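Local coordinates for isoflavone reductase (Medicago sativa, PDB 2GAS), which uses NADPH to reduce achiral 2'-hydroxyisoflavones to chiral isoflavanones on the route to the alfalfa phytoalexin medicarpin, at residues L88-Q92 against E132-I136; I96-K100 against V139-V145; V123-V129 against N260-L265; Y147-H153 against N209-R215. All blocks are in the same frame, centred on the assembly; numbering follows the deposited sequence.

Contact 1. Residues L88-Q92 against E132-I136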
# COMPACT_ATOMS: atom_id res chain seq x y z
N LEU A 88 -9.78 0.29 -10.32
CA LEU A 88 -10.36 -0.99 -9.92
C LEU A 88 -9.34 -2.11 -10.06
O LEU A 88 -8.59 -2.16 -11.03
CB LEU A 88 -11.57 -1.33 -10.79
CG LEU A 88 -12.77 -0.39 -10.67
CD1 LEU A 88 -13.82 -0.78 -11.70
CD2 LEU A 88 -13.34 -0.48 -9.27
N ILE A 89 -9.30 -3.00 -9.08
CA ILE A 89 -8.36 -4.11 -9.12
C ILE A 89 -8.51 -4.90 -10.42
O ILE A 89 -7.54 -5.16 -11.12
CB ILE A 89 -8.56 -5.05 -7.92
CG1 ILE A 89 -8.20 -4.32 -6.62
CG2 ILE A 89 -7.70 -6.29 -8.06
CD1 ILE A 89 -6.78 -3.78 -6.59
N GLU A 90 -9.75 -5.25 -10.74
CA GLU A 90 -10.02 -6.03 -11.94
C GLU A 90 -9.60 -5.38 -13.25
O GLU A 90 -9.40 -6.08 -14.25
CB GLU A 90 -11.51 -6.41 -12.00
CG GLU A 90 -12.48 -5.24 -12.02
CD GLU A 90 -12.85 -4.73 -10.63
OE1 GLU A 90 -13.84 -3.97 -10.54
OE2 GLU A 90 -12.17 -5.08 -9.64
N ASP A 91 -9.46 -4.06 -13.27
CA ASP A 91 -9.05 -3.38 -14.50
C ASP A 91 -7.58 -3.62 -14.85
O ASP A 91 -7.12 -3.25 -15.93
CB ASP A 91 -9.34 -1.88 -14.41
CG ASP A 91 -10.78 -1.54 -14.75
OD1 ASP A 91 -11.46 -2.37 -15.40
OD2 ASP A 91 -11.25 -0.44 -14.39
N GLN A 92 -6.83 -4.24 -13.94
CA GLN A 92 -5.44 -4.51 -14.24
C GLN A 92 -5.33 -5.54 -15.36
O GLN A 92 -4.26 -5.76 -15.91
CB GLN A 92 -4.70 -4.99 -12.99
CG GLN A 92 -4.55 -3.89 -11.95
CD GLN A 92 -3.90 -4.36 -10.68
OE1 GLN A 92 -2.70 -4.19 -10.48
NE2 GLN A 92 -4.68 -4.98 -9.81
N GLU A 132 -9.14 -11.32 -4.97
CA GLU A 132 -9.19 -10.68 -6.27
C GLU A 132 -7.77 -10.24 -6.64
O GLU A 132 -7.36 -10.35 -7.80
CB GLU A 132 -10.13 -9.48 -6.25
CG GLU A 132 -10.11 -8.63 -7.51
CD GLU A 132 -11.26 -7.65 -7.58
OE1 GLU A 132 -11.61 -7.05 -6.54
OE2 GLU A 132 -11.82 -7.48 -8.68
N LYS A 133 -7.02 -9.75 -5.66
CA LYS A 133 -5.65 -9.33 -5.92
C LYS A 133 -4.78 -10.56 -6.20
O LYS A 133 -3.90 -10.52 -7.06
CB LYS A 133 -5.09 -8.55 -4.73
CG LYS A 133 -5.74 -7.19 -4.53
CD LYS A 133 -4.96 -6.35 -3.53
CE LYS A 133 -5.52 -4.94 -3.45
NZ LYS A 133 -4.62 -4.03 -2.69
N ALA A 134 -5.03 -11.65 -5.49
CA ALA A 134 -4.27 -12.87 -5.71
C ALA A 134 -4.52 -13.38 -7.12
O ALA A 134 -3.62 -13.89 -7.77
CB ALA A 134 -4.66 -13.94 -4.69
N SER A 135 -5.76 -13.23 -7.60
CA SER A 135 -6.08 -13.68 -8.95
C SER A 135 -5.28 -12.90 -9.98
O SER A 135 -4.83 -13.45 -10.98
CB SER A 135 -7.58 -13.51 -9.22
OG SER A 135 -8.31 -14.50 -8.52
N ILE A 136 -5.09 -11.61 -9.72
CA ILE A 136 -4.30 -10.78 -10.62
C ILE A 136 -2.85 -11.26 -10.62
O ILE A 136 -2.18 -11.25 -11.66
CB ILE A 136 -4.41 -9.30 -10.23
CG1 ILE A 136 -5.80 -8.79 -10.62
CG2 ILE A 136 -3.33 -8.48 -10.93
CD1 ILE A 136 -5.98 -7.34 -10.44
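Ile89 lies against the flank of the helix that carries Glu132, Lys133 and Ile136, and gives the contact its apolar centre. Its CG2 meets CG of Glu132 at 3.4 Å, on the aliphatic part of that side chain. The end of the other branch, Ile89 CD1, touches CE of Lys133 at 3.6 Å, the two side chains crossing at about a right angle. Ile136 points its CD1 at Ile89 and Gln92, but the model is too tight there for detail. The polar part is a pair of acids: Glu90 OE2 stands 2.6 Å from Glu132 OE2, with the carboxylate planes only 6° apart. Glu132 reaches this spot with an extended chain, its chi1 of 172° turning CG away from the backbone N, and such closeness may well shift the ionisation of one acid. With an alanine in place of Glu132, Ile89 CG2 would probably lose part of its backing and Glu90 its neighbouring carboxylate. Two polar ends lead elsewhere: Gln92 OE1 accepts from Ser111 N, and Lys133 NZ donates to Glu112 O. The loop entering helix 92-102 thus borders the active-site helix of this Rossmann-type reductase, at Lys133, the inferred proton acceptor.

Contact 2. Residues I96-K100 against V139-V145; sequences IKAIK and VIEAEGV
Ile96 lays its CD1 against CG1 of Ile140, 3.8 Å away and at about a right angle, while its CG2 faces the aliphatic CG of Glu143 at 4.1 Å. That division follows from chi1 of -67°, which sets CG2 anti to the backbone N and CG1 beside it. Val145 fills the next place along: its CG1 meets Ile99 CG2 at 4.1 Å and its CG2 lies 3.8 Å from CD of Lys100. The lysine is folded twice, at chi2 (-67°) and chi3, so that its chain rides over Val145 before NZ turns to the end of the partner helix. There NZ donates to the backbone O of Glu143 across 2.6 Å, in the carbonyl plane. Glu143 OE2, 3.9 Å from the same NZ, adds a long salt bridge. The helix stops at a Schellman motif, with Gly144 in positive phi, and the ammonium would probably offset the partial negative charge gathered at this C-terminal end. The two helix segments run nearly parallel, 19° apart, but their axes come no closer than 11.4 Å, a distance bridged by the isoleucines, Val145 and the folded lysine. Phe108 of strand 107-109 touches Ile96, Ile140 and Val145, placing both helices on the same side of the sheet, and helix 67-74 continues the layer beyond Ala98 and Ile99.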
# COMPACT_ATOMS: atom_id res chain seq x y z
N ILE A 96 -2.49 -5.34 -18.12
CA ILE A 96 -1.64 -6.47 -18.50
C ILE A 96 -1.71 -6.71 -20.01
O ILE A 96 -0.71 -7.01 -20.65
CB ILE A 96 -2.04 -7.75 -17.73
CG1 ILE A 96 -1.73 -7.58 -16.24
CG2 ILE A 96 -1.29 -8.96 -18.28
CD1 ILE A 96 -0.27 -7.35 -15.96
N LYS A 97 -2.91 -6.56 -20.57
CA LYS A 97 -3.08 -6.75 -22.01
C LYS A 97 -2.22 -5.72 -22.74
O LYS A 97 -1.53 -6.06 -23.70
CB LYS A 97 -4.55 -6.56 -22.40
CG LYS A 97 -4.82 -6.76 -23.89
CD LYS A 97 -6.29 -6.55 -24.21
CE LYS A 97 -6.58 -6.79 -25.69
NZ LYS A 97 -5.80 -5.89 -26.59
N ALA A 98 -2.25 -4.48 -22.27
CA ALA A 98 -1.46 -3.42 -22.89
C ALA A 98 0.04 -3.67 -22.72
O ALA A 98 0.82 -3.41 -23.63
CB ALA A 98 -1.84 -2.05 -22.30
N ILE A 99 0.43 -4.17 -21.55
CA ILE A 99 1.84 -4.48 -21.28
C ILE A 99 2.35 -5.55 -22.25
O ILE A 99 3.44 -5.43 -22.82
CB ILE A 99 2.02 -4.99 -19.83
CG1 ILE A 99 1.80 -3.84 -18.85
CG2 ILE A 99 3.41 -5.61 -19.65
CD1 ILE A 99 2.80 -2.73 -18.97
N LYS A 100 1.55 -6.59 -22.43
CA LYS A 100 1.92 -7.68 -23.33
C LYS A 100 2.11 -7.19 -24.76
O LYS A 100 3.03 -7.61 -25.45
CB LYS A 100 0.85 -8.78 -23.30
CG LYS A 100 0.69 -9.47 -21.95
CD LYS A 100 1.92 -10.30 -21.59
CE LYS A 100 2.10 -11.46 -22.56
NZ LYS A 100 3.30 -12.28 -22.23
N VAL A 139 -2.56 -14.08 -12.99
CA VAL A 139 -2.59 -13.67 -14.39
C VAL A 139 -1.20 -13.19 -14.79
O VAL A 139 -0.67 -13.57 -15.83
CB VAL A 139 -3.59 -12.53 -14.63
CG1 VAL A 139 -3.50 -12.06 -16.08
CG2 VAL A 139 -5.01 -13.00 -14.32
N ILE A 140 -0.62 -12.33 -13.95
CA ILE A 140 0.72 -11.79 -14.19
C ILE A 140 1.75 -12.91 -14.34
O ILE A 140 2.57 -12.90 -15.26
CB ILE A 140 1.13 -10.88 -13.01
CG1 ILE A 140 0.26 -9.63 -13.00
CG2 ILE A 140 2.62 -10.54 -13.11
CD1 ILE A 140 0.44 -8.77 -11.76
N GLU A 141 1.70 -13.88 -13.44
CA GLU A 141 2.64 -15.00 -13.48
C GLU A 141 2.42 -15.87 -14.71
O GLU A 141 3.38 -16.29 -15.36
CB GLU A 141 2.51 -15.81 -12.20
CG GLU A 141 2.91 -14.99 -10.98
CD GLU A 141 2.37 -15.54 -9.67
OE1 GLU A 141 2.47 -14.84 -8.65
OE2 GLU A 141 1.84 -16.67 -9.67
N ALA A 142 1.16 -16.14 -15.03
CA ALA A 142 0.85 -16.96 -16.20
C ALA A 142 1.32 -16.28 -17.49
O ALA A 142 1.85 -16.94 -18.39
CB ALA A 142 -0.66 -17.23 -16.26
N GLU A 143 1.13 -14.96 -17.57
CA GLU A 143 1.52 -14.19 -18.75
C GLU A 143 3.02 -13.95 -18.89
O GLU A 143 3.48 -13.48 -19.93
CB GLU A 143 0.79 -12.84 -18.75
CG GLU A 143 -0.72 -12.93 -18.92
CD GLU A 143 -1.14 -13.29 -20.34
OE1 GLU A 143 -2.36 -13.31 -20.62
OE2 GLU A 143 -0.25 -13.56 -21.19
N GLY A 144 3.78 -14.25 -17.85
CA GLY A 144 5.22 -14.05 -17.91
C GLY A 144 5.65 -12.60 -17.84
O GLY A 144 6.68 -12.21 -18.39
N VAL A 145 4.84 -11.78 -17.18
CA VAL A 145 5.18 -10.37 -17.03
C VAL A 145 6.11 -10.28 -15.83
O VAL A 145 5.76 -10.77 -14.75
CB VAL A 145 3.91 -9.51 -16.77
CG1 VAL A 145 4.30 -8.06 -16.50
CG2 VAL A 145 2.97 -9.60 -17.96

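Contact 3. Residues V123-V129 against N260-L265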
# COMPACT_ATOMS: atom_id res chain seq x y z
N VAL A 123 -11.53 -13.11 6.74
CA VAL A 123 -12.93 -13.50 6.58
C VAL A 123 -13.63 -12.47 5.69
O VAL A 123 -13.10 -11.39 5.45
CB VAL A 123 -13.65 -13.54 7.95
CG1 VAL A 123 -12.93 -14.49 8.89
CG2 VAL A 123 -13.71 -12.14 8.56
N GLU A 124 -14.80 -12.82 5.18
CA GLU A 124 -15.53 -11.89 4.33
C GLU A 124 -15.97 -10.69 5.16
O GLU A 124 -16.12 -10.79 6.38
CB GLU A 124 -16.75 -12.58 3.71
CG GLU A 124 -16.41 -13.75 2.80
CD GLU A 124 -15.65 -13.34 1.54
OE1 GLU A 124 -15.26 -14.24 0.77
OE2 GLU A 124 -15.45 -12.13 1.33
N PRO A 125 -16.22 -9.54 4.51
CA PRO A 125 -16.11 -9.31 3.07
C PRO A 125 -14.72 -8.94 2.55
O PRO A 125 -14.53 -8.75 1.35
CB PRO A 125 -17.11 -8.19 2.84
CG PRO A 125 -16.90 -7.35 4.06
CD PRO A 125 -16.81 -8.37 5.18
N VAL A 126 -13.73 -8.83 3.44
CA VAL A 126 -12.40 -8.45 2.98
C VAL A 126 -11.69 -9.59 2.25
O VAL A 126 -10.89 -9.35 1.35
CB VAL A 126 -11.51 -7.93 4.15
CG1 VAL A 126 -10.96 -9.08 4.98
CG2 VAL A 126 -10.39 -7.07 3.60
N ARG A 127 -12.00 -10.83 2.63
CA ARG A 127 -11.39 -11.99 2.02
C ARG A 127 -11.48 -11.97 0.49
O ARG A 127 -10.50 -12.24 -0.20
CB ARG A 127 -12.04 -13.28 2.54
CG ARG A 127 -11.38 -14.55 2.03
CD ARG A 127 -12.13 -15.79 2.52
NE ARG A 127 -11.41 -17.03 2.22
CZ ARG A 127 -10.29 -17.41 2.83
NH1 ARG A 127 -9.74 -16.66 3.78
NH2 ARG A 127 -9.72 -18.56 2.49
N GLN A 128 -12.66 -11.63 -0.03
CA GLN A 128 -12.83 -11.60 -1.48
C GLN A 128 -11.95 -10.57 -2.17
O GLN A 128 -11.49 -10.80 -3.30
CB GLN A 128 -14.29 -11.35 -1.86
CG GLN A 128 -14.51 -11.37 -3.37
CD GLN A 128 -13.89 -12.60 -4.03
OE1 GLN A 128 -14.27 -13.73 -3.72
NE2 GLN A 128 -12.94 -12.38 -4.94
N VAL A 129 -11.70 -9.43 -1.52
CA VAL A 129 -10.85 -8.41 -2.12
C VAL A 129 -9.41 -8.91 -2.21
O VAL A 129 -8.73 -8.69 -3.21
CB VAL A 129 -10.86 -7.10 -1.30
CG1 VAL A 129 -9.93 -6.08 -1.95
CG2 VAL A 129 -12.28 -6.56 -1.23
N ASN A 260 -18.50 -3.65 8.19
CA ASN A 260 -18.10 -5.05 8.27
C ASN A 260 -16.75 -5.24 7.58
O ASN A 260 -15.92 -6.02 8.04
CB ASN A 260 -19.16 -5.96 7.63
CG ASN A 260 -19.51 -5.55 6.20
OD1 ASN A 260 -20.15 -6.31 5.47
ND2 ASN A 260 -19.12 -4.35 5.80
N TYR A 261 -16.55 -4.52 6.49
CA TYR A 261 -15.31 -4.60 5.73
C TYR A 261 -14.14 -4.10 6.58
O TYR A 261 -13.08 -4.72 6.63
CB TYR A 261 -15.41 -3.73 4.47
CG TYR A 261 -14.20 -3.81 3.58
CD1 TYR A 261 -14.05 -4.84 2.65
CD2 TYR A 261 -13.19 -2.85 3.67
CE1 TYR A 261 -12.92 -4.91 1.83
CE2 TYR A 261 -12.06 -2.91 2.86
CZ TYR A 261 -11.93 -3.94 1.94
OH TYR A 261 -10.82 -4.01 1.13
N LEU A 262 -14.37 -2.97 7.25
CA LEU A 262 -13.36 -2.36 8.10
C LEU A 262 -12.96 -3.30 9.24
O LEU A 262 -11.78 -3.52 9.49
CB LEU A 262 -13.92 -1.05 8.67
CG LEU A 262 -12.95 0.11 8.93
CD1 LEU A 262 -12.29 0.53 7.63
CD2 LEU A 262 -13.72 1.28 9.54
N LEU A 263 -13.96 -3.86 9.93
CA LEU A 263 -13.69 -4.77 11.03
C LEU A 263 -12.97 -6.02 10.56
O LEU A 263 -12.11 -6.56 11.26
CB LEU A 263 -14.98 -5.18 11.73
CG LEU A 263 -15.38 -4.43 13.00
CD1 LEU A 263 -16.53 -5.18 13.66
CD2 LEU A 263 -14.20 -4.34 13.96
N ALA A 264 -13.32 -6.51 9.37
CA ALA A 264 -12.68 -7.71 8.83
C ALA A 264 -11.21 -7.39 8.54
O ALA A 264 -10.34 -8.23 8.74
CB ALA A 264 -13.39 -8.17 7.57
N LEU A 265 -10.95 -6.18 8.07
CA LEU A 265 -9.58 -5.76 7.78
C LEU A 265 -8.78 -5.76 9.08
O LEU A 265 -7.67 -6.30 9.13
CB LEU A 265 -9.58 -4.36 7.15
CG LEU A 265 -8.23 -3.79 6.71
CD1 LEU A 265 -7.57 -4.72 5.71
CD2 LEU A 265 -8.45 -2.42 6.09
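Tyr261 and Ala264, one helical turn apart, receive the side chains of Pro125, Val126 and Val129. The phenol ring is met at its edge, near its plane, by CG2 of Val129, which lies 3.5 Å from Tyr261 CE1. Pro125 CG also sits near the ring plane, but closer to the root of the side chain, 3.6 Å from Tyr261 CA. Val126 CG2 instead reaches Tyr261 CE1 at 3.8 Å from above the ring plane, the two side chains crossing at about a right angle, and its other methyl, CG1, rests 3.7 Å from Ala264 CB. Val126 can touch both residues because chi1 of 79° sends CG2 toward the ring and puts CG1 between its backbone N and carbonyl carbon, facing the alanine. Tyr261 itself has CG anti to the backbone N (chi1 -177°), which swings the ring out from its helix to lie along the first turn of helix 126-143. Without the ring, as with an alanine here, Val126 CG2 and Val129 CG2 are likely to face a gap.

Further out, a cis peptide bond before Pro125 shapes the approach to the helix, whose start is tied by the bond from Gln128 N to Glu124 OE2 at 3.1 Å. Val123 CG2 lies 4.1 Å from Ala264 CB and also packs on Leu249 and Ile252 of helix 245-254. The contact is apolar packing of the start of helix 126-143, and the turn before it, on helix 259-271; it joins the active-site helix of the Rossmann-type domain to the helices of the C-terminal part, which in this family probably forms the substrate-binding side.

Contact 4. Residues Y147-H153 against N209-R215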
# COMPACT_ATOMS: atom_id res chain seq x y z
N TYR A 147 7.54 -9.19 -12.57
CA TYR A 147 6.81 -8.48 -11.52
C TYR A 147 7.50 -8.29 -10.17
O TYR A 147 8.55 -8.85 -9.89
CB TYR A 147 5.51 -9.24 -11.24
CG TYR A 147 5.74 -10.65 -10.73
CD1 TYR A 147 5.86 -11.73 -11.61
CD2 TYR A 147 5.88 -10.91 -9.36
CE1 TYR A 147 6.09 -13.02 -11.15
CE2 TYR A 147 6.13 -12.21 -8.89
CZ TYR A 147 6.23 -13.26 -9.79
OH TYR A 147 6.46 -14.54 -9.35
N THR A 148 6.87 -7.44 -9.36
CA THR A 148 7.29 -7.21 -7.98
C THR A 148 6.00 -6.86 -7.24
O THR A 148 5.25 -5.98 -7.66
CB THR A 148 8.28 -6.05 -7.81
OG1 THR A 148 9.51 -6.37 -8.48
CG2 THR A 148 8.58 -5.83 -6.32
N TYR A 149 5.73 -7.59 -6.16
CA TYR A 149 4.53 -7.36 -5.35
C TYR A 149 5.00 -6.60 -4.12
O TYR A 149 5.73 -7.15 -3.30
CB TYR A 149 3.91 -8.69 -4.93
CG TYR A 149 3.56 -9.61 -6.08
CD1 TYR A 149 3.67 -10.99 -5.95
CD2 TYR A 149 3.09 -9.10 -7.30
CE1 TYR A 149 3.33 -11.85 -7.00
CE2 TYR A 149 2.75 -9.94 -8.35
CZ TYR A 149 2.87 -11.31 -8.19
OH TYR A 149 2.52 -12.14 -9.23
N LEU A 150 4.58 -5.35 -4.00
CA LEU A 150 5.00 -4.51 -2.88
C LEU A 150 4.00 -4.66 -1.73
O LEU A 150 2.92 -4.10 -1.75
CB LEU A 150 5.09 -3.05 -3.34
CG LEU A 150 5.92 -2.03 -2.53
CD1 LEU A 150 5.34 -1.88 -1.13
CD2 LEU A 150 7.37 -2.48 -2.47
N CYS A 151 4.39 -5.45 -0.73
CA CYS A 151 3.53 -5.71 0.42
C CYS A 151 4.01 -4.85 1.58
O CYS A 151 4.88 -5.25 2.36
CB CYS A 151 3.60 -7.20 0.77
SG CYS A 151 3.23 -8.27 -0.66
N CYS A 152 3.42 -3.66 1.70
CA CYS A 152 3.80 -2.71 2.74
C CYS A 152 2.97 -2.78 4.01
O CYS A 152 3.18 -2.01 4.94
CB CYS A 152 3.73 -1.28 2.18
SG CYS A 152 2.08 -0.81 1.61
N HIS A 153 2.01 -3.70 4.03
CA HIS A 153 1.16 -3.87 5.19
C HIS A 153 0.39 -2.62 5.62
O HIS A 153 -0.25 -1.98 4.78
CB HIS A 153 1.98 -4.48 6.33
CG HIS A 153 2.35 -5.90 6.07
ND1 HIS A 153 1.42 -6.92 6.07
CD2 HIS A 153 3.52 -6.47 5.67
CE1 HIS A 153 1.99 -8.04 5.67
NE2 HIS A 153 3.26 -7.79 5.42
N ASN A 209 10.37 -10.81 -10.11
CA ASN A 209 9.43 -11.88 -9.79
C ASN A 209 9.47 -12.25 -8.32
O ASN A 209 9.43 -13.43 -7.95
CB ASN A 209 9.71 -13.12 -10.66
CG ASN A 209 9.37 -12.91 -12.13
OD1 ASN A 209 9.54 -13.81 -12.95
ND2 ASN A 209 8.90 -11.72 -12.46
N LYS A 210 9.55 -11.23 -7.47
CA LYS A 210 9.59 -11.40 -6.02
C LYS A 210 8.57 -10.50 -5.35
O LYS A 210 8.13 -9.49 -5.91
CB LYS A 210 10.97 -11.01 -5.48
CG LYS A 210 12.13 -11.91 -5.90
CD LYS A 210 12.31 -13.06 -4.93
CE LYS A 210 13.70 -13.67 -5.03
NZ LYS A 210 13.99 -14.14 -6.41
N ALA A 211 8.19 -10.87 -4.13
CA ALA A 211 7.29 -10.07 -3.32
C ALA A 211 8.24 -9.38 -2.34
O ALA A 211 9.10 -10.03 -1.75
CB ALA A 211 6.30 -10.96 -2.56
N VAL A 212 8.11 -8.06 -2.21
CA VAL A 212 8.96 -7.30 -1.29
C VAL A 212 8.10 -6.96 -0.08
O VAL A 212 7.03 -6.36 -0.21
CB VAL A 212 9.48 -6.00 -1.95
CG1 VAL A 212 10.27 -5.16 -0.95
CG2 VAL A 212 10.36 -6.35 -3.13
N HIS A 213 8.57 -7.36 1.10
CA HIS A 213 7.82 -7.15 2.34
C HIS A 213 8.40 -6.06 3.22
O HIS A 213 9.60 -6.05 3.50
CB HIS A 213 7.81 -8.46 3.12
CG HIS A 213 7.39 -9.64 2.30
ND1 HIS A 213 6.07 -10.05 2.21
CD2 HIS A 213 8.09 -10.44 1.47
CE1 HIS A 213 5.99 -11.06 1.36
NE2 HIS A 213 7.20 -11.31 0.89
N ILE A 214 7.53 -5.15 3.65
CA ILE A 214 7.97 -4.07 4.52
C ILE A 214 7.53 -4.36 5.96
O ILE A 214 6.36 -4.23 6.30
CB ILE A 214 7.36 -2.71 4.09
CG1 ILE A 214 7.55 -2.48 2.59
CG2 ILE A 214 8.00 -1.58 4.90
CD1 ILE A 214 8.97 -2.28 2.17
N ARG A 215 8.48 -4.79 6.78
CA ARG A 215 8.23 -5.05 8.20
C ARG A 215 9.43 -4.38 8.87
O ARG A 215 10.46 -5.02 9.07
CB ARG A 215 8.23 -6.55 8.53
CG ARG A 215 6.89 -7.27 8.33
CD ARG A 215 6.85 -8.06 7.03
NE ARG A 215 7.87 -9.11 6.95
CZ ARG A 215 7.71 -10.37 7.37
NH1 ARG A 215 6.57 -10.76 7.92
NH2 ARG A 215 8.69 -11.24 7.20
O HOH W 1 5.01 -2.01 7.08
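Two neighbouring parallel strands, 148-151 and 210-213, meet here in the interior of the chain, the first flanked on its far side by strand 107-109, the second followed by strand 284-286. Val212 takes part through both backbone groups: its N donates to Tyr149 O at 2.8 Å, and its O accepts from Cys151 N, also at 2.8 Å and nearly along the C=O axis. Tyr149 N donates to Lys210 O at 3.1 Å, and Ile214 N to Cys151 O at 2.9 Å, continuing the alternation. Past the strand ends a water donates to both Cys152 O and Ile214 O. Thr148 also pairs through its backbone with Phe108 of strand 107-109, the edge of the NADP(H)-binding Rossmann sheet, and Leu150 with Phe113 in the loop beyond it, an extension in the manner of short-chain dehydrogenases. Thr148, Leu150, Lys210 and Val212 share one face, where Thr148 CG2 touches Val212 CG2 at 3.7 Å and helix 191-202 packs on Leu150. On the other face Tyr149 and Cys151 turn to Arg137 of helix 126-143. Before the strands, chi1 of 62° brings the Tyr147 ring over to Asn209, whose CA makes a CH-pi contact 3.5 Å from the ring centroid and 14° off its normal. The opposite face of that ring is covered by Tyr149 OH, which is itself hydrogen-bonded to Glu141.

In the fold
Helix 126-143 ties the set together: contact 3 lies at its start, contact 1 in its middle and contact 2 at its end, the centres of contacts 2 and 3 being about 28 Å apart. The chain then turns straight into the first strand of contact 4. Contacts 2 and 4 touch, Ile140 CG2 lying 3.7 Å from Tyr147 CB and Glu141 packing on the same tyrosine. Lys133 of contact 1, the inferred proton acceptor, has its side chain about 5 Å from that of Val129 in contact 3 and about 9 Å from that of Ile14, an inferred NADP(H)-binding residue. Arg137, assigned to the cofactor by similarity, comes about 3 Å from the Tyr149 side chain of contact 4.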